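Local coordinates for protein transcriptional regulator, MarR family, putative (Bacillus cereus, PDB 3BJA) that probably binds DNA and regulates transcription as a dimeric, winged-helix factor of the MarR type, at residues A[20-25]-A[109-114]; A[38-43]-A[103-108]; A[70-73]-A[78-81]. All coordinates share one frame; numbering follows the deposited sequence.

Contact 1. Residues A[20-25]-A[109-114]; sequences KNLDKA and SDFLKE
F111 lays one face of its ring against the backbone and side chain of L22. L22 CB sits 3.9 Å from the ring centroid and 18° off the ring normal, a CH-pi contact displaced toward the CE1–CZ rim. Farther round the ring, L22 CD1 packs on F111 CD2 at 3.8 Å, and the two side chains cross at about a right angle. The ring also reaches the helix backbone, with F111 CE1 3.4 Å from L22 N. N21 CB comes up in the ring plane, at the edge, 4.0 Å from F111 CE1, while A25 CB meets F111 CB at 4.2 Å at the root of the side chain. With CG anti to the backbone N (chi1 160°), the F111 ring extends toward helix 2-25. The segments belong to helices 2-25 and 95-116 of the helical dimerisation region of the MarR fold; here their axes approach to 10.0 Å and run at 142°, closer to antiparallel than to perpendicular. No hydrogen bond joins the two segments, and the polar ends turn elsewhere. The amide of N21 gives its ND2 to N115 OD1, one turn beyond F111, and to the backbone O of L138 of the second subunit. N115 in turn donates from ND2 to the carbonyl of F111. Y8 of the second subunit stacks edge-to-face with the F111 ring and packs on L22 as well.

Contact 2. Residues A[38-43]-A[103-108]; sequences VIQVLA and QVDVQY
Q40 and D105 lie on neighbouring helical segments whose backbones stay well apart, their CA atoms, the nearest pair, being 9.5 Å from each other. The gap is bridged by the ends of two polar side chains. Q40 NE2 donates to D105 OD1 over 3.2 Å, and the bond is fairly straight, with an N-H...O angle of 163°. The acceptor lies close to the plane of the Q40 amide, while the N-H arrives nearly along the C-O axis of OD1 and not from above the carboxylate. Amide and carboxylate are twisted 43° against each other, and the two side chains pass in opposite directions. Q40 points toward the other helix from the start; its chain then bends at chi2 (-60°), which brings NE2 up to OD1. For D105 it is the carboxylate that approaches, with CG anti to the carbonyl carbon. The other carboxylate oxygen, OD2, forms a salt bridge with K101 NZ, one turn earlier on the same helix, so the acid is held from both oxygens. K101 also packs its side chain against I39, Q40 and A43. Its charge would probably favour the ionised carboxylate, and its bond to OD2 helps fix how the group is turned, leaving OD1 for Q40. Nearby, I39 touches M71 of helix 64-73 and L93 of strand 89-93, while the ring of Y108 meets that of F36. The contact ties helix 33-44, a helix of the winged helix-turn-helix domain, to the long helix 95-116 that leads from that domain into the dimerisation region, as in other MarR-family folds.

Contact 3. Residues A[70-73]-A[78-81]; sequences RMKR and MTEK
T79 OG1 lies against two methylenes of K72, CE at 3.2 Å and CD at 3.6 Å, with no hydrogen bond, so the hydroxyl oxygen meets the aliphatic end of the lysine and not its ammonium. K72 leaves the helix with CG anti to the backbone N (chi1 -162°) and runs extended across to the strand before bending at its last torsion (chi4 -54°). That final bend turns NZ toward M78, modelled as selenomethionine, and puts it 3.5 Å from SE. M78 CA points its side chain away from the helix, but the chain folds back at chi2 and chi3, which carries SE round to the lysine. The strand is held in the sheet: M78 and E80 pair through their backbones with Y92 and L90 of strand 89-93, and T79 rests on T89 and V91. E80 has a salt bridge from OE2 to K47 NZ. The segments are the end of helix 64-73, in the position of the recognition helix of a winged helix-turn-helix, and strand 77-81, the first strand of the wing. The lysine nitrogen lies beside the selenium that stands in for the methionine sulfur. With no hydrogen bond or salt bridge between the segments, the contact rests on van der Waals touch along one lysine and gives little directional hold, while backbone pairing in the sheet holds the strand.

Contact 3 is nested along the chain inside the loop closed by contact 2, and contact 2 inside that closed by contact 1. Contacts 1 and 2 share helix 95-116 and have centres about 12 Å apart; they touch, with L22 CD1 3.7 Å from Y108 CD1. Contact 3 adjoins helix 33-44 through M71: its centre is about 18 Å from that of contact 2, and the two meet where I39 CG1 comes within 3.6 Å of M71 CE. Contact 1 and contact 3 do not touch, their centres being about 27 Å apart. The series thus runs from the dimerisation helices, through helix 33-44, to the probable DNA-binding winged unit.

Contact 1. Residues A[20-25]-A[109-114]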
ATOM      1  N   LYS A  20       1.984  -9.524  -0.784  1.00 75.37           N
ATOM      2  CA  LYS A  20       1.947 -10.675  -1.696  1.00 76.54           C
ATOM      3  C   LYS A  20       1.887 -12.010  -0.935  1.00 74.76           C
ATOM      4  O   LYS A  20       1.011 -12.825  -1.188  1.00 77.05           O
ATOM      5  CB  LYS A  20       3.185 -10.644  -2.592  1.00 78.14           C
ATOM      6  CG  LYS A  20       3.412 -11.834  -3.562  1.00 80.13           C
ATOM      7  CD  LYS A  20       4.715 -11.597  -4.354  1.00 83.59           C
ATOM      8  CE  LYS A  20       5.277 -12.849  -5.032  1.00 93.37           C
ATOM      9  NZ  LYS A  20       6.722 -12.646  -5.442  1.00 93.64           N
ATOM     10  N   ASN A  21       2.806 -12.190   0.009  1.00 72.49           N
ATOM     11  CA  ASN A  21       2.896 -13.411   0.817  1.00 70.52           C
ATOM     12  C   ASN A  21       1.735 -13.625   1.801  1.00 70.52           C
ATOM     13  O   ASN A  21       1.409 -14.784   2.097  1.00 71.20           O
ATOM     14  CB  ASN A  21       4.233 -13.467   1.577  1.00 69.96           C
ATOM     15  CG  ASN A  21       5.446 -13.674   0.664  1.00 69.06           C
ATOM     16  OD1 ASN A  21       5.333 -13.799  -0.553  1.00 59.28           O
ATOM     17  ND2 ASN A  21       6.629 -13.715   1.274  1.00 66.40           N
ATOM     18  N   LEU A  22       1.164 -12.532   2.330  1.00 68.07           N
ATOM     19  CA  LEU A  22      -0.029 -12.589   3.203  1.00 67.34           C
ATOM     20  C   LEU A  22      -1.265 -13.033   2.411  1.00 67.91           C
ATOM     21  O   LEU A  22      -2.044 -13.865   2.911  1.00 69.81           O
ATOM     22  CB  LEU A  22      -0.318 -11.239   3.863  1.00 66.75           C
ATOM     23  CG  LEU A  22      -1.542 -11.087   4.779  1.00 67.71           C
ATOM     24  CD1 LEU A  22      -1.544 -12.083   5.930  1.00 65.17           C
ATOM     25  CD2 LEU A  22      -1.590  -9.678   5.310  1.00 68.35           C
ATOM     26  N   ASP A  23      -1.440 -12.457   1.210  1.00 65.52           N
ATOM     27  CA  ASP A  23      -2.532 -12.796   0.293  1.00 65.75           C
ATOM     28  C   ASP A  23      -2.510 -14.259  -0.095  1.00 66.08           C
ATOM     29  O   ASP A  23      -3.581 -14.869  -0.229  1.00 62.97           O
ATOM     30  CB  ASP A  23      -2.494 -11.951  -1.001  1.00 65.12           C
ATOM     31  CG  ASP A  23      -3.099 -10.553  -0.839  1.00 71.24           C
ATOM     32  OD1 ASP A  23      -3.525 -10.164   0.286  1.00 77.93           O
ATOM     33  OD2 ASP A  23      -3.155  -9.833  -1.876  1.00 79.40           O
ATOM     34  N   LYS A  24      -1.296 -14.792  -0.288  1.00 66.70           N
ATOM     35  CA  LYS A  24      -1.082 -16.208  -0.597  1.00 67.24           C
ATOM     36  C   LYS A  24      -1.535 -17.017   0.615  1.00 68.12           C
ATOM     37  O   LYS A  24      -2.291 -17.975   0.466  1.00 70.14           O
ATOM     38  CB  LYS A  24       0.398 -16.487  -0.930  1.00 67.51           C
ATOM     39  CG  LYS A  24       0.677 -17.686  -1.850  1.00 73.39           C
ATOM     40  CD  LYS A  24       0.585 -19.052  -1.182  1.00 79.03           C
ATOM     41  CE  LYS A  24       0.866 -20.179  -2.178  1.00 78.47           C
ATOM     42  NZ  LYS A  24      -0.206 -20.298  -3.210  1.00 80.64           N
ATOM     43  N   ALA A  25      -1.104 -16.582   1.803  1.00 68.79           N
ATOM     44  CA  ALA A  25      -1.418 -17.231   3.084  1.00 68.03           C
ATOM     45  C   ALA A  25      -2.907 -17.278   3.460  1.00 68.01           C
ATOM     46  O   ALA A  25      -3.362 -18.302   3.998  1.00 69.34           O
ATOM     47  CB  ALA A  25      -0.625 -16.576   4.206  1.00 66.13           C
ATOM     48  N   SER A 109      -0.925 -15.968  12.083  1.00 76.23           N
ATOM     49  CA  SER A 109       0.119 -16.336  13.046  1.00 77.41           C
ATOM     50  C   SER A 109       1.264 -17.066  12.328  1.00 77.30           C
ATOM     51  O   SER A 109       2.429 -16.743  12.540  1.00 78.44           O
ATOM     52  CB  SER A 109      -0.463 -17.197  14.161  1.00 75.99           C
ATOM     53  OG  SER A 109       0.525 -17.555  15.112  1.00 85.49           O
ATOM     54  N   ASP A 110       0.918 -18.020  11.463  1.00 77.57           N
ATOM     55  CA  ASP A 110       1.908 -18.728  10.648  1.00 77.43           C
ATOM     56  C   ASP A 110       2.591 -17.789   9.659  1.00 75.56           C
ATOM     57  O   ASP A 110       3.764 -17.959   9.403  1.00 74.28           O
ATOM     58  CB  ASP A 110       1.279 -19.888   9.869  1.00 78.25           C
ATOM     59  CG  ASP A 110       0.793 -21.024  10.763  1.00 85.61           C
ATOM     60  OD1 ASP A 110       1.371 -21.261  11.854  1.00 89.43           O
ATOM     61  OD2 ASP A 110      -0.170 -21.709  10.338  1.00 89.42           O
ATOM     62  N   PHE A 111       1.851 -16.827   9.097  1.00 76.82           N
ATOM     63  CA  PHE A 111       2.417 -15.833   8.153  1.00 77.56           C
ATOM     64  C   PHE A 111       3.542 -15.026   8.797  1.00 78.82           C
ATOM     65  O   PHE A 111       4.635 -14.952   8.237  1.00 79.35           O
ATOM     66  CB  PHE A 111       1.340 -14.904   7.547  1.00 77.27           C
ATOM     67  CG  PHE A 111       1.893 -13.602   6.971  1.00 74.91           C
ATOM     68  CD1 PHE A 111       2.521 -13.582   5.724  1.00 69.50           C
ATOM     69  CD2 PHE A 111       1.781 -12.407   7.687  1.00 62.49           C
ATOM     70  CE1 PHE A 111       3.031 -12.391   5.189  1.00 73.63           C
ATOM     71  CE2 PHE A 111       2.292 -11.201   7.161  1.00 74.63           C
ATOM     72  CZ  PHE A 111       2.922 -11.199   5.910  1.00 72.89           C
ATOM     73  N   LEU A 112       3.262 -14.469   9.978  1.00 79.93           N
ATOM     74  CA  LEU A 112       4.237 -13.677  10.748  1.00 80.25           C
ATOM     75  C   LEU A 112       5.505 -14.470  11.080  1.00 79.52           C
ATOM     76  O   LEU A 112       6.594 -13.944  10.939  1.00 79.12           O
ATOM     77  CB  LEU A 112       3.613 -13.117  12.031  1.00 79.34           C
ATOM     78  CG  LEU A 112       2.472 -12.103  11.864  1.00 78.05           C
ATOM     79  CD1 LEU A 112       1.793 -11.870  13.227  1.00 75.71           C
ATOM     80  CD2 LEU A 112       2.934 -10.805  11.217  1.00 72.25           C
ATOM     81  N   LYS A 113       5.365 -15.731  11.475  1.00 79.99           N
ATOM     82  CA  LYS A 113       6.529 -16.578  11.785  1.00 81.10           C
ATOM     83  C   LYS A 113       7.363 -16.884  10.527  1.00 82.50           C
ATOM     84  O   LYS A 113       8.571 -16.609  10.483  1.00 83.06           O
ATOM     85  CB  LYS A 113       6.092 -17.868  12.469  1.00 81.00           C
ATOM     86  CG  LYS A 113       5.442 -17.639  13.832  1.00 85.78           C
ATOM     87  N   GLU A 114       6.688 -17.370   9.484  1.00 83.38           N
ATOM     88  CA  GLU A 114       7.333 -17.756   8.212  1.00 82.05           C
ATOM     89  C   GLU A 114       7.936 -16.613   7.408  1.00 81.62           C
ATOM     90  O   GLU A 114       8.841 -16.865   6.598  1.00 82.77           O
ATOM     91  CB  GLU A 114       6.357 -18.565   7.338  1.00 82.06           C
ATOM     92  CG  GLU A 114       5.968 -19.928   7.983  1.00 85.70           C
ATOM     93  CD  GLU A 114       4.712 -20.592   7.386  1.00 86.87           C
ATOM     94  OE1 GLU A 114       4.379 -20.363   6.199  1.00 95.47           O
ATOM     95  OE2 GLU A 114       4.063 -21.374   8.122  1.00 98.74           O
TER

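Contact 2. Residues A[38-43]-A[103-108]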
ATOM      1  N   VAL A  38     -10.074  -4.906   7.280  1.00 70.12           N
ATOM      2  CA  VAL A  38     -11.415  -4.481   7.748  1.00 69.29           C
ATOM      3  C   VAL A  38     -11.913  -5.358   8.872  1.00 70.10           C
ATOM      4  O   VAL A  38     -12.443  -4.849   9.860  1.00 72.68           O
ATOM      5  CB  VAL A  38     -12.490  -4.505   6.596  1.00 70.39           C
ATOM      6  CG1 VAL A  38     -13.942  -4.347   7.140  1.00 66.67           C
ATOM      7  CG2 VAL A  38     -12.182  -3.462   5.563  1.00 59.67           C
ATOM      8  N   ILE A  39     -11.764  -6.673   8.710  1.00 71.56           N
ATOM      9  CA  ILE A  39     -12.166  -7.660   9.750  1.00 71.87           C
ATOM     10  C   ILE A  39     -11.388  -7.437  11.069  1.00 69.87           C
ATOM     11  O   ILE A  39     -11.985  -7.449  12.142  1.00 68.80           O
ATOM     12  CB  ILE A  39     -12.039  -9.132   9.219  1.00 72.40           C
ATOM     13  CG1 ILE A  39     -13.145  -9.398   8.185  1.00 71.93           C
ATOM     14  CG2 ILE A  39     -12.105 -10.150  10.348  1.00 70.95           C
ATOM     15  CD1 ILE A  39     -12.988 -10.698   7.432  1.00 70.55           C
ATOM     16  N   GLN A  40     -10.081  -7.214  10.961  1.00 70.61           N
ATOM     17  CA  GLN A  40      -9.222  -6.914  12.123  1.00 72.91           C
ATOM     18  C   GLN A  40      -9.691  -5.607  12.781  1.00 72.97           C
ATOM     19  O   GLN A  40      -9.965  -5.595  13.986  1.00 74.58           O
ATOM     20  CB  GLN A  40      -7.719  -6.844  11.744  1.00 73.33           C
ATOM     21  CG  GLN A  40      -7.117  -8.171  11.226  1.00 81.35           C
ATOM     22  CD  GLN A  40      -7.209  -9.328  12.237  1.00 97.36           C
ATOM     23  OE1 GLN A  40      -7.187  -9.113  13.450  1.00112.93           O
ATOM     24  NE2 GLN A  40      -7.300 -10.558  11.734  1.00100.94           N
ATOM     25  N   VAL A  41      -9.837  -4.538  11.983  1.00 73.37           N
ATOM     26  CA  VAL A  41     -10.321  -3.242  12.504  1.00 72.75           C
ATOM     27  C   VAL A  41     -11.683  -3.383  13.204  1.00 72.87           C
ATOM     28  O   VAL A  41     -11.825  -2.946  14.349  1.00 74.77           O
ATOM     29  CB  VAL A  41     -10.415  -2.160  11.407  1.00 73.62           C
ATOM     30  CG1 VAL A  41     -11.241  -0.932  11.893  1.00 72.06           C
ATOM     31  CG2 VAL A  41      -9.012  -1.763  10.924  1.00 73.56           C
ATOM     32  N   LEU A  42     -12.649  -4.023  12.533  1.00 72.62           N
ATOM     33  CA  LEU A  42     -14.013  -4.203  13.089  1.00 72.27           C
ATOM     34  C   LEU A  42     -14.143  -5.167  14.270  1.00 72.64           C
ATOM     35  O   LEU A  42     -15.180  -5.157  14.941  1.00 73.35           O
ATOM     36  CB  LEU A  42     -15.016  -4.607  11.991  1.00 72.17           C
ATOM     37  CG  LEU A  42     -15.401  -3.592  10.909  1.00 73.75           C
ATOM     38  CD1 LEU A  42     -16.328  -4.282   9.924  1.00 72.47           C
ATOM     39  CD2 LEU A  42     -16.065  -2.328  11.469  1.00 72.90           C
ATOM     40  N   ALA A  43     -13.158  -6.041  14.491  1.00 73.35           N
ATOM     41  CA  ALA A  43     -13.196  -6.940  15.657  1.00 74.45           C
ATOM     42  C   ALA A  43     -12.795  -6.159  16.913  1.00 73.70           C
ATOM     43  O   ALA A  43     -13.497  -6.263  17.934  1.00 67.73           O
ATOM     44  CB  ALA A  43     -12.292  -8.120  15.462  1.00 75.77           C
ATOM     45  N   GLN A 103     -10.744 -18.207  12.297  1.00 68.18           N
ATOM     46  CA  GLN A 103     -10.106 -19.125  11.355  1.00 69.25           C
ATOM     47  C   GLN A 103      -8.881 -18.530  10.635  1.00 70.33           C
ATOM     48  O   GLN A 103      -7.894 -19.240  10.439  1.00 71.60           O
ATOM     49  CB  GLN A 103     -11.129 -19.684  10.354  1.00 68.92           C
ATOM     50  CG  GLN A 103     -12.162 -20.629  10.996  1.00 68.73           C
ATOM     51  CD  GLN A 103     -13.363 -20.975  10.108  1.00 70.61           C
ATOM     52  OE1 GLN A 103     -13.547 -20.435   9.016  1.00 77.22           O
ATOM     53  NE2 GLN A 103     -14.203 -21.871  10.604  1.00 72.73           N
ATOM     54  N   VAL A 104      -8.933 -17.244  10.276  1.00 69.96           N
ATOM     55  CA  VAL A 104      -7.814 -16.575   9.576  1.00 71.56           C
ATOM     56  C   VAL A 104      -6.609 -16.262  10.507  1.00 73.20           C
ATOM     57  O   VAL A 104      -5.461 -16.268  10.045  1.00 72.95           O
ATOM     58  CB  VAL A 104      -8.262 -15.283   8.819  1.00 69.68           C
ATOM     59  CG1 VAL A 104      -7.148 -14.768   7.979  1.00 74.83           C
ATOM     60  CG2 VAL A 104      -9.393 -15.568   7.889  1.00 72.31           C
ATOM     61  N   ASP A 105      -6.873 -15.992  11.796  1.00 73.93           N
ATOM     62  CA  ASP A 105      -5.820 -15.719  12.809  1.00 73.33           C
ATOM     63  C   ASP A 105      -4.779 -16.837  12.906  1.00 73.27           C
ATOM     64  O   ASP A 105      -3.625 -16.563  13.212  1.00 73.21           O
ATOM     65  CB  ASP A 105      -6.428 -15.465  14.212  1.00 74.77           C
ATOM     66  CG  ASP A 105      -7.092 -14.068  14.367  1.00 78.40           C
ATOM     67  OD1 ASP A 105      -6.825 -13.121  13.593  1.00 78.17           O
ATOM     68  OD2 ASP A 105      -7.885 -13.919  15.320  1.00 83.90           O
ATOM     69  N   VAL A 106      -5.199 -18.078  12.639  1.00 72.48           N
ATOM     70  CA  VAL A 106      -4.311 -19.245  12.617  1.00 71.20           C
ATOM     71  C   VAL A 106      -3.317 -19.124  11.452  1.00 72.64           C
ATOM     72  O   VAL A 106      -2.120 -19.329  11.658  1.00 73.86           O
ATOM     73  CB  VAL A 106      -5.102 -20.583  12.529  1.00 71.07           C
ATOM     74  CG1 VAL A 106      -4.151 -21.778  12.543  1.00 70.74           C
ATOM     75  CG2 VAL A 106      -6.089 -20.695  13.677  1.00 63.39           C
ATOM     76  N   GLN A 107      -3.802 -18.777  10.250  1.00 72.95           N
ATOM     77  CA  GLN A 107      -2.916 -18.577   9.073  1.00 72.60           C
ATOM     78  C   GLN A 107      -2.045 -17.326   9.199  1.00 72.02           C
ATOM     79  O   GLN A 107      -0.924 -17.328   8.712  1.00 71.60           O
ATOM     80  CB  GLN A 107      -3.669 -18.547   7.726  1.00 72.88           C
ATOM     81  CG  GLN A 107      -3.796 -19.912   7.007  1.00 76.67           C
ATOM     82  CD  GLN A 107      -4.704 -20.929   7.685  1.00 74.61           C
ATOM     83  OE1 GLN A 107      -4.517 -22.131   7.521  1.00 87.65           O
ATOM     84  NE2 GLN A 107      -5.680 -20.462   8.441  1.00 68.30           N
ATOM     85  N   TYR A 108      -2.585 -16.271   9.819  1.00 73.62           N
ATOM     86  CA  TYR A 108      -1.875 -15.006  10.063  1.00 73.82           C
ATOM     87  C   TYR A 108      -0.692 -15.212  11.011  1.00 74.86           C
ATOM     88  O   TYR A 108       0.394 -14.700  10.764  1.00 73.33           O
ATOM     89  CB  TYR A 108      -2.826 -13.976  10.658  1.00 74.97           C
ATOM     90  CG  TYR A 108      -2.255 -12.575  10.784  1.00 75.07           C
ATOM     91  CD1 TYR A 108      -1.804 -11.880   9.653  1.00 80.95           C
ATOM     92  CD2 TYR A 108      -2.251 -11.910  12.004  1.00 70.23           C
ATOM     93  CE1 TYR A 108      -1.306 -10.566   9.748  1.00 82.82           C
ATOM     94  CE2 TYR A 108      -1.755 -10.595  12.113  1.00 78.93           C
ATOM     95  CZ  TYR A 108      -1.295  -9.935  10.984  1.00 82.50           C
ATOM     96  OH  TYR A 108      -0.821  -8.658  11.099  1.00 87.20           O
TER

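Contact 3. Residues A[70-73]-A[78-81]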
ATOM      1  N   ARG A  70     -19.649  -5.532  -1.079  1.00 68.30           N
ATOM      2  CA  ARG A  70     -19.203  -6.868  -1.470  1.00 67.86           C
ATOM      3  C   ARG A  70     -19.107  -7.746  -0.218  1.00 66.63           C
ATOM      4  O   ARG A  70     -19.609  -8.868  -0.206  1.00 68.24           O
ATOM      5  CB  ARG A  70     -17.843  -6.762  -2.185  1.00 69.55           C
ATOM      6  CG  ARG A  70     -17.254  -8.024  -2.801  1.00 73.26           C
ATOM      7  CD  ARG A  70     -18.230  -8.669  -3.725  1.00 90.40           C
ATOM      8  NE  ARG A  70     -17.611  -9.460  -4.795  1.00 97.63           N
ATOM      9  CZ  ARG A  70     -17.555  -9.135  -6.102  1.00102.79           C
ATOM     10  NH1 ARG A  70     -18.104  -8.010  -6.605  1.00101.81           N
ATOM     11  NH2 ARG A  70     -16.950  -9.979  -6.948  1.00104.61           N
HETATM   12  N   MSE A  71     -18.488  -7.212   0.840  1.00 64.65           N
HETATM   13  CA  MSE A  71     -18.404  -7.896   2.143  1.00 61.47           C
HETATM   14  C   MSE A  71     -19.789  -8.056   2.795  1.00 63.09           C
HETATM   15  O   MSE A  71     -19.997  -8.978   3.574  1.00 61.48           O
HETATM   16  CB  MSE A  71     -17.446  -7.158   3.106  1.00 59.75           C
HETATM   17  CG  MSE A  71     -15.995  -7.149   2.656  1.00 58.31           C
HETATM   18 SE   MSE A  71     -14.761  -6.283   3.942  0.75 52.81          SE
HETATM   19  CE  MSE A  71     -14.563  -7.718   5.276  1.00 59.45           C
ATOM     20  N   LYS A  72     -20.715  -7.146   2.490  1.00 66.06           N
ATOM     21  CA  LYS A  72     -22.076  -7.203   3.012  1.00 69.52           C
ATOM     22  C   LYS A  72     -22.839  -8.398   2.405  1.00 70.93           C
ATOM     23  O   LYS A  72     -23.453  -9.164   3.157  1.00 69.77           O
ATOM     24  CB  LYS A  72     -22.832  -5.878   2.781  1.00 68.78           C
ATOM     25  CG  LYS A  72     -24.078  -5.706   3.652  1.00 68.60           C
ATOM     26  CD  LYS A  72     -24.912  -4.510   3.206  1.00 70.76           C
ATOM     27  CE  LYS A  72     -26.120  -4.256   4.119  1.00 70.68           C
ATOM     28  NZ  LYS A  72     -26.963  -5.441   4.289  1.00 75.25           N
ATOM     29  N   ARG A  73     -22.773  -8.559   1.072  1.00 72.84           N
ATOM     30  CA  ARG A  73     -23.453  -9.672   0.372  1.00 74.25           C
ATOM     31  C   ARG A  73     -22.762 -11.011   0.730  1.00 74.17           C
ATOM     32  O   ARG A  73     -23.451 -12.021   0.909  1.00 74.76           O
ATOM     33  CB  ARG A  73     -23.559  -9.460  -1.169  1.00 75.74           C
ATOM     34  CG  ARG A  73     -22.381 -10.015  -1.981  1.00 79.75           C
ATOM     35  CD  ARG A  73     -22.412  -9.819  -3.497  1.00 79.89           C
ATOM     36  NE  ARG A  73     -21.474 -10.619  -4.345  1.00 85.13           N
ATOM     37  CZ  ARG A  73     -20.352 -11.306  -4.013  1.00 86.04           C
ATOM     38  NH1 ARG A  73     -19.816 -11.363  -2.790  1.00 84.37           N
ATOM     39  NH2 ARG A  73     -19.686 -11.956  -4.984  1.00 84.82           N
HETATM   40  N   MSE A  78     -22.188  -6.193   8.325  1.00 70.16           N
HETATM   41  CA  MSE A  78     -23.567  -5.679   8.274  1.00 69.50           C
HETATM   42  C   MSE A  78     -23.542  -4.159   8.462  1.00 69.84           C
HETATM   43  O   MSE A  78     -22.860  -3.660   9.362  1.00 70.53           O
HETATM   44  CB  MSE A  78     -24.402  -6.323   9.375  1.00 69.15           C
HETATM   45  CG  MSE A  78     -25.862  -5.890   9.437  1.00 70.33           C
HETATM   46 SE   MSE A  78     -26.797  -6.070   7.733  0.75 70.63          SE
HETATM   47  CE  MSE A  78     -26.751  -8.029   7.539  1.00 69.00           C
ATOM     48  N   THR A  79     -24.274  -3.442   7.609  1.00 69.35           N
ATOM     49  CA  THR A  79     -24.366  -1.976   7.648  1.00 69.14           C
ATOM     50  C   THR A  79     -25.806  -1.520   7.938  1.00 71.10           C
ATOM     51  O   THR A  79     -26.782  -2.170   7.523  1.00 68.01           O
ATOM     52  CB  THR A  79     -23.826  -1.313   6.349  1.00 68.66           C
ATOM     53  OG1 THR A  79     -24.680  -1.600   5.238  1.00 61.87           O
ATOM     54  CG2 THR A  79     -22.392  -1.800   6.040  1.00 66.21           C
ATOM     55  N   GLU A  80     -25.911  -0.400   8.654  1.00 74.24           N
ATOM     56  CA  GLU A  80     -27.192   0.193   9.035  1.00 77.43           C
ATOM     57  C   GLU A  80     -27.064   1.707   9.258  1.00 79.02           C
ATOM     58  O   GLU A  80     -26.011   2.184   9.691  1.00 79.15           O
ATOM     59  CB  GLU A  80     -27.728  -0.491  10.302  1.00 76.95           C
ATOM     60  CG  GLU A  80     -26.866  -0.285  11.570  1.00 79.52           C
ATOM     61  CD  GLU A  80     -27.321  -1.100  12.792  1.00 80.07           C
ATOM     62  OE1 GLU A  80     -28.176  -2.019  12.674  1.00 78.16           O
ATOM     63  OE2 GLU A  80     -26.787  -0.811  13.887  1.00 83.21           O
ATOM     64  N   LYS A  81     -28.139   2.444   8.968  1.00 81.31           N
ATOM     65  CA  LYS A  81     -28.174   3.892   9.181  1.00 83.80           C
ATOM     66  C   LYS A  81     -28.285   4.172  10.682  1.00 85.25           C
ATOM     67  O   LYS A  81     -29.065   3.509  11.377  1.00 84.39           O
ATOM     68  CB  LYS A  81     -29.352   4.534   8.433  1.00 82.28           C
TER